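Local structure of GDP-mannose-dependent alpha-(1-6)-phosphatidylinositol monomannoside mannosyltransferase (3OKP) at residues A[37-43]-A[58-64]; A[68-74]-A[97-101]. The protein is a glycosyltransferase of the GT-B fold, built from two Rossmann-like domains. The contacts are given in a common frame with arbitrary orientation. Numbering follows the deposited sequence.

Contact 1 of 2, residues A[37-43]-A[58-64]; sequences IVVFAST and YEVIRWP
Phe-40, with chi1 in the t well, reaches along the sheet until its CZ lies 3.7 Å from CE3 of the Trp-63 indole, the two planes inclined at 67° and the indole atom near the edge of the phenyl ring. Beneath this pair two extended strands, 37-42 and 59-63, run parallel, their axes 4.5 Å apart at closest and crossing at -27°. The register is one to one: Val-39 faces Val-60 (CA–CA 4.6 Å), Phe-40 faces Ile-61 (4.9 Å) and Ala-41 faces Arg-62 (5.2 Å). Backbone hydrogen bonds zigzag along it, Val-39 N to Glu-59 O (3.0 Å), Ile-61 N to Val-39 O (2.6 Å), Ala-41 N to Ile-61 O (3.1 Å) and Trp-63 N to Ala-41 O (2.7 Å). With the intervening helix 46-53 the strands form a beta-alpha-beta unit of the N-terminal Rossmann-like domain, in which 59-63 is one of the two edge strands. At the Ile-37 end a water bridges Ile-37 O (2.7 Å) and Glu-59 N (2.9 Å). On the face bearing Phe-40, Val-38 CG1 meets Ile-61 CD1 at 3.7 Å, and helix 72-84 covers Phe-40, Ile-61 and Trp-63. Across the sheet, Val-39 CG2 packs 3.7 Å from Tyr-58 CE2, near helix 20-29. Arg-62, its chi1 and chi2 both m, curls back so that NH1 donates to Ser-42 O (2.9 Å), while its NE pairs with Asp-53 of the connecting helix. Thr-43 OG1 donates to Trp-63 O at 2.8 Å.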
loop_
_atom_site.group_PDB
_atom_site.type_symbol
_atom_site.label_atom_id
_atom_site.label_comp_id
_atom_site.label_asym_id
_atom_site.label_seq_id
_atom_site.Cartn_x
_atom_site.Cartn_y
_atom_site.Cartn_z
ATOM N N ILE A 37 -2.164 1.594 -23.424
ATOM C CA ILE A 37 -1.865 0.496 -22.508
ATOM C C ILE A 37 -2.302 -0.850 -23.079
ATOM O O ILE A 37 -3.429 -0.990 -23.565
ATOM C CB ILE A 37 -2.561 0.693 -21.126
ATOM C CG1 ILE A 37 -2.031 1.941 -20.401
ATOM C CG2 ILE A 37 -2.434 -0.573 -20.260
ATOM C CD1 ILE A 37 -0.642 1.787 -19.758
ATOM N N VAL A 38 -1.396 -1.827 -23.020
ATOM C CA VAL A 38 -1.720 -3.228 -23.284
ATOM C C VAL A 38 -1.169 -4.064 -22.124
ATOM O O VAL A 38 -0.063 -3.809 -21.648
ATOM C CB VAL A 38 -1.123 -3.739 -24.630
ATOM C CG1 VAL A 38 -1.607 -5.157 -24.933
ATOM C CG2 VAL A 38 -1.484 -2.805 -25.788
ATOM N N VAL A 39 -1.945 -5.040 -21.663
ATOM C CA VAL A 39 -1.506 -5.930 -20.585
ATOM C C VAL A 39 -1.267 -7.344 -21.110
ATOM O O VAL A 39 -2.061 -7.867 -21.896
ATOM C CB VAL A 39 -2.513 -5.961 -19.399
ATOM C CG1 VAL A 39 -2.041 -6.913 -18.294
ATOM C CG2 VAL A 39 -2.719 -4.558 -18.830
ATOM N N PHE A 40 -0.154 -7.934 -20.680
ATOM C CA PHE A 40 0.172 -9.338 -20.922
ATOM C C PHE A 40 0.226 -10.030 -19.555
ATOM O O PHE A 40 1.167 -9.830 -18.779
ATOM C CB PHE A 40 1.508 -9.443 -21.679
ATOM C CG PHE A 40 1.935 -10.855 -22.013
ATOM C CD1 PHE A 40 1.040 -11.767 -22.576
ATOM C CD2 PHE A 40 3.254 -11.259 -21.794
ATOM C CE1 PHE A 40 1.443 -13.065 -22.893
ATOM C CE2 PHE A 40 3.671 -12.553 -22.108
ATOM C CZ PHE A 40 2.764 -13.460 -22.657
ATOM N N ALA A 41 -0.805 -10.821 -19.259
ATOM C CA ALA A 41 -0.981 -11.394 -17.922
ATOM C C ALA A 41 -1.273 -12.895 -17.934
ATOM O O ALA A 41 -1.879 -13.411 -18.871
ATOM C CB ALA A 41 -2.081 -10.645 -17.170
ATOM N N SER A 42 -0.840 -13.583 -16.880
ATOM C CA SER A 42 -1.173 -14.994 -16.673
ATOM C C SER A 42 -2.680 -15.191 -16.451
ATOM O O SER A 42 -3.418 -14.225 -16.237
ATOM C CB SER A 42 -0.385 -15.556 -15.488
ATOM O OG SER A 42 -0.645 -14.816 -14.310
ATOM N N THR A 43 -3.124 -16.446 -16.503
ATOM C CA THR A 43 -4.542 -16.779 -16.359
ATOM C C THR A 43 -4.735 -17.864 -15.301
ATOM O O THR A 43 -4.216 -18.973 -15.437
ATOM C CB THR A 43 -5.143 -17.261 -17.700
ATOM O OG1 THR A 43 -4.747 -16.370 -18.750
ATOM C CG2 THR A 43 -6.670 -17.323 -17.627
ATOM N N TYR A 58 -9.244 -1.094 -21.875
ATOM C CA TYR A 58 -7.936 -1.377 -22.472
ATOM C C TYR A 58 -7.748 -2.882 -22.701
ATOM O O TYR A 58 -8.418 -3.702 -22.070
ATOM C CB TYR A 58 -6.801 -0.800 -21.614
ATOM C CG TYR A 58 -6.758 -1.314 -20.189
ATOM C CD1 TYR A 58 -7.420 -0.636 -19.164
ATOM C CD2 TYR A 58 -6.046 -2.468 -19.864
ATOM C CE1 TYR A 58 -7.387 -1.101 -17.854
ATOM C CE2 TYR A 58 -6.004 -2.943 -18.557
ATOM C CZ TYR A 58 -6.675 -2.257 -17.560
ATOM O OH TYR A 58 -6.628 -2.720 -16.267
ATOM N N GLU A 59 -6.834 -3.229 -23.603
ATOM C CA GLU A 59 -6.617 -4.617 -24.019
ATOM C C GLU A 59 -5.806 -5.428 -23.008
ATOM O O GLU A 59 -4.770 -4.973 -22.512
ATOM C CB GLU A 59 -5.935 -4.658 -25.393
ATOM C CG GLU A 59 -5.656 -6.069 -25.924
ATOM C CD GLU A 59 -4.913 -6.077 -27.248
ATOM O OE1 GLU A 59 -4.214 -5.084 -27.557
ATOM O OE2 GLU A 59 -5.023 -7.086 -27.980
ATOM N N VAL A 60 -6.293 -6.633 -22.715
ATOM C CA VAL A 60 -5.557 -7.614 -21.918
ATOM C C VAL A 60 -5.329 -8.863 -22.770
ATOM O O VAL A 60 -6.282 -9.479 -23.253
ATOM C CB VAL A 60 -6.304 -7.994 -20.607
ATOM C CG1 VAL A 60 -5.514 -9.031 -19.802
ATOM C CG2 VAL A 60 -6.570 -6.755 -19.757
ATOM N N ILE A 61 -4.060 -9.204 -22.974
ATOM C CA ILE A 61 -3.681 -10.433 -23.667
ATOM C C ILE A 61 -3.336 -11.483 -22.615
ATOM O O ILE A 61 -2.361 -11.337 -21.871
ATOM C CB ILE A 61 -2.491 -10.212 -24.639
ATOM C CG1 ILE A 61 -2.849 -9.143 -25.681
ATOM C CG2 ILE A 61 -2.084 -11.530 -25.312
ATOM C CD1 ILE A 61 -1.658 -8.580 -26.445
ATOM N N ARG A 62 -4.150 -12.532 -22.550
ATOM C CA ARG A 62 -4.003 -13.552 -21.518
ATOM C C ARG A 62 -3.061 -14.683 -21.929
ATOM O O ARG A 62 -3.242 -15.324 -22.970
ATOM C CB ARG A 62 -5.370 -14.108 -21.105
ATOM C CG ARG A 62 -6.260 -13.122 -20.340
ATOM C CD ARG A 62 -5.811 -12.942 -18.893
ATOM N NE ARG A 62 -6.699 -12.043 -18.157
ATOM C CZ ARG A 62 -6.614 -11.797 -16.852
ATOM N NH1 ARG A 62 -5.676 -12.384 -16.115
ATOM N NH2 ARG A 62 -7.471 -10.961 -16.280
ATOM N N TRP A 63 -2.046 -14.901 -21.097
ATOM C CA TRP A 63 -1.125 -16.022 -21.227
ATOM C C TRP A 63 -1.805 -17.248 -20.601
ATOM O O TRP A 63 -2.156 -17.221 -19.419
ATOM C CB TRP A 63 0.196 -15.667 -20.527
ATOM C CG TRP A 63 1.333 -16.662 -20.649
ATOM C CD1 TRP A 63 2.016 -17.241 -19.615
ATOM C CD2 TRP A 63 1.939 -17.158 -21.856
ATOM N NE1 TRP A 63 2.996 -18.075 -20.098
ATOM C CE2 TRP A 63 2.972 -18.045 -21.468
ATOM C CE3 TRP A 63 1.708 -16.948 -23.223
ATOM C CZ2 TRP A 63 3.772 -18.724 -22.400
ATOM C CZ3 TRP A 63 2.503 -17.627 -24.150
ATOM C CH2 TRP A 63 3.524 -18.502 -23.732
ATOM N N PRO A 64 -2.018 -18.317 -21.400
ATOM C CA PRO A 64 -2.821 -19.469 -20.959
ATOM C C PRO A 64 -2.105 -20.376 -19.949
ATOM O O PRO A 64 -2.263 -21.600 -19.991
ATOM C CB PRO A 64 -3.088 -20.223 -22.267
ATOM C CG PRO A 64 -1.882 -19.933 -23.101
ATOM C CD PRO A 64 -1.504 -18.505 -22.771
HETATM O O HOH W 1 -5.660 -1.034 -25.103
#

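Contact 2 of 2, residues A[68-74]-A[97-101]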
loop_
_atom_site.group_PDB
_atom_site.type_symbol
_atom_site.label_atom_id
_atom_site.label_comp_id
_atom_site.label_asym_id
_atom_site.label_seq_id
_atom_site.Cartn_x
_atom_site.Cartn_y
_atom_site.Cartn_z
ATOM N N MET A 68 2.940 -16.975 -14.856
ATOM C CA MET A 68 3.839 -16.460 -15.878
ATOM C C MET A 68 5.261 -16.430 -15.332
ATOM O O MET A 68 5.546 -15.755 -14.339
ATOM C CB MET A 68 3.425 -15.072 -16.367
ATOM C CG MET A 68 4.243 -14.609 -17.567
ATOM S SD MET A 68 3.950 -12.913 -18.079
ATOM C CE MET A 68 2.306 -13.052 -18.784
ATOM N N LEU A 69 6.140 -17.176 -15.995
ATOM C CA LEU A 69 7.522 -17.336 -15.561
ATOM C C LEU A 69 8.481 -16.865 -16.653
ATOM O O LEU A 69 8.121 -16.879 -17.835
ATOM C CB LEU A 69 7.784 -18.805 -15.202
ATOM C CG LEU A 69 7.004 -19.345 -13.995
ATOM C CD1 LEU A 69 6.889 -20.863 -14.037
ATOM C CD2 LEU A 69 7.620 -18.869 -12.680
ATOM N N PRO A 70 9.697 -16.423 -16.268
ATOM C CA PRO A 70 10.672 -16.063 -17.298
ATOM C C PRO A 70 11.230 -17.308 -17.998
ATOM O O PRO A 70 12.133 -17.973 -17.485
ATOM C CB PRO A 70 11.760 -15.311 -16.514
ATOM C CG PRO A 70 11.649 -15.799 -15.125
ATOM C CD PRO A 70 10.221 -16.215 -14.904
ATOM N N THR A 71 10.651 -17.623 -19.155
ATOM C CA THR A 71 11.025 -18.791 -19.951
ATOM C C THR A 71 11.112 -18.363 -21.419
ATOM O O THR A 71 10.522 -17.347 -21.789
ATOM C CB THR A 71 9.979 -19.931 -19.825
ATOM O OG1 THR A 71 8.760 -19.540 -20.470
ATOM C CG2 THR A 71 9.688 -20.272 -18.360
ATOM N N PRO A 72 11.843 -19.128 -22.259
ATOM C CA PRO A 72 11.925 -18.800 -23.690
ATOM C C PRO A 72 10.567 -18.603 -24.374
ATOM O O PRO A 72 10.420 -17.677 -25.173
ATOM C CB PRO A 72 12.659 -20.007 -24.283
ATOM C CG PRO A 72 13.493 -20.512 -23.166
ATOM C CD PRO A 72 12.661 -20.312 -21.931
ATOM N N THR A 73 9.588 -19.452 -24.063
ATOM C CA THR A 73 8.258 -19.351 -24.680
ATOM C C THR A 73 7.521 -18.075 -24.265
ATOM O O THR A 73 6.908 -17.412 -25.104
ATOM C CB THR A 73 7.372 -20.585 -24.394
ATOM O OG1 THR A 73 7.357 -20.855 -22.988
ATOM C CG2 THR A 73 7.894 -21.814 -25.145
ATOM N N THR A 74 7.592 -17.735 -22.978
ATOM C CA THR A 74 6.993 -16.497 -22.468
ATOM C C THR A 74 7.666 -15.268 -23.086
ATOM O O THR A 74 6.987 -14.330 -23.511
ATOM C CB THR A 74 7.076 -16.404 -20.926
ATOM O OG1 THR A 74 6.539 -17.593 -20.335
ATOM C CG2 THR A 74 6.287 -15.204 -20.419
ATOM N N PRO A 97 10.574 -12.345 -10.388
ATOM C CA PRO A 97 11.654 -12.605 -11.340
ATOM C C PRO A 97 11.404 -12.221 -12.813
ATOM O O PRO A 97 12.312 -12.385 -13.632
ATOM C CB PRO A 97 11.796 -14.126 -11.249
ATOM C CG PRO A 97 10.368 -14.609 -11.014
ATOM C CD PRO A 97 9.587 -13.442 -10.407
ATOM N N LEU A 98 10.212 -11.727 -13.154
ATOM C CA LEU A 98 9.846 -11.531 -14.572
ATOM C C LEU A 98 10.703 -10.531 -15.358
ATOM O O LEU A 98 10.874 -10.688 -16.570
ATOM C CB LEU A 98 8.357 -11.192 -14.740
ATOM C CG LEU A 98 7.332 -12.331 -14.689
ATOM C CD1 LEU A 98 5.932 -11.763 -14.878
ATOM C CD2 LEU A 98 7.615 -13.424 -15.723
ATOM N N ALA A 99 11.239 -9.520 -14.674
ATOM C CA ALA A 99 12.104 -8.525 -15.315
ATOM C C ALA A 99 13.448 -9.094 -15.787
ATOM O O ALA A 99 14.260 -8.378 -16.370
ATOM C CB ALA A 99 12.310 -7.313 -14.409
ATOM N N LEU A 100 13.674 -10.385 -15.539
ATOM C CA LEU A 100 14.803 -11.097 -16.141
ATOM C C LEU A 100 14.615 -11.275 -17.655
ATOM O O LEU A 100 15.533 -11.700 -18.353
ATOM C CB LEU A 100 15.038 -12.449 -15.453
ATOM C CG LEU A 100 15.567 -12.431 -14.011
ATOM C CD1 LEU A 100 15.417 -13.808 -13.360
ATOM C CD2 LEU A 100 17.013 -11.955 -13.938
ATOM N N MET A 101 13.420 -10.938 -18.147
ATOM C CA MET A 101 13.119 -10.929 -19.582
ATOM C C MET A 101 13.336 -9.545 -20.213
ATOM O O MET A 101 12.949 -9.313 -21.362
ATOM C CB MET A 101 11.674 -11.381 -19.834
ATOM C CG MET A 101 11.337 -12.794 -19.361
ATOM S SD MET A 101 9.792 -13.426 -20.065
ATOM C CE MET A 101 8.574 -12.350 -19.297
#
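Two short non-strand segments meet here, and no hydrogen bond passes between them. Residues 68-71 are extended, running into helix 72-84 with Thr-71 at its N-cap position; facing them, residues 98-100 make a 3-10 turn that follows a cis peptide bond before Pro-97. That turn is held by Leu-100 N to Pro-97 O (3.1 Å) and Met-101 N to Leu-98 O (3.0 Å), and it delivers Met-101 to the N-cap position of helix 102-107. The backbones come closest at Pro-70 and Leu-98, whose CA atoms are 5.4 Å apart. Leu-98 reaches with CD2 to the main chain opposite, 3.4 Å from Met-68 O and 3.7 Å from Pro-70 N, while its CD1 lies 3.9 Å from Met-68 SD. The Pro-70 ring is gripped in turn: its CD is 3.9 Å from Leu-98 CD2 and 4.2 Å from Pro-97 CG, and its CB is 3.8 Å from Met-101 CG. Farther along, the methyl CE of Met-101 touches Thr-74 CG2 at 3.8 Å, so one thioether side chain spans from the proline to the first helical turn. Near the start of the helix the threonine hydroxyls bond one another: Thr-71 OG1 lies 3.0 Å from Thr-74 OG1 and 3.2 Å from Thr-73 OG1. Behind the turn, Leu-98 and Met-101 rest on Phe-92 of strand 89-92. Two strand-to-helix connections, following strands 59-63 and 89-92, thus pack together at the C-terminal edge of the parallel sheet, in the N-terminal Rossmann-like domain of a GT-B protein.

Contacts 1 and 2 follow one another along the chain, the strand that closes contact 1 leading into the segment that opens contact 2, and their centres are 15 Å apart. They touch through Met-68, whose CE lies 3.4 Å from Phe-40 O and whose N is 3.7 Å from Ser-42 CB, and through Trp-63 NE1, which packs 3.6 Å from Thr-74 OG1. Asn-12 ties them further, its OD1 hydrogen-bonding both Ser-42 OG and Met-68 N. The principle illustrated is continuity: strand pairing at the edge of a sheet passes into apolar packing of the loops beyond it. Both contacts belong to the N-terminal domain, whereas the GDP-mannose pocket is formed by residues between 205 and 298, elsewhere in the chain.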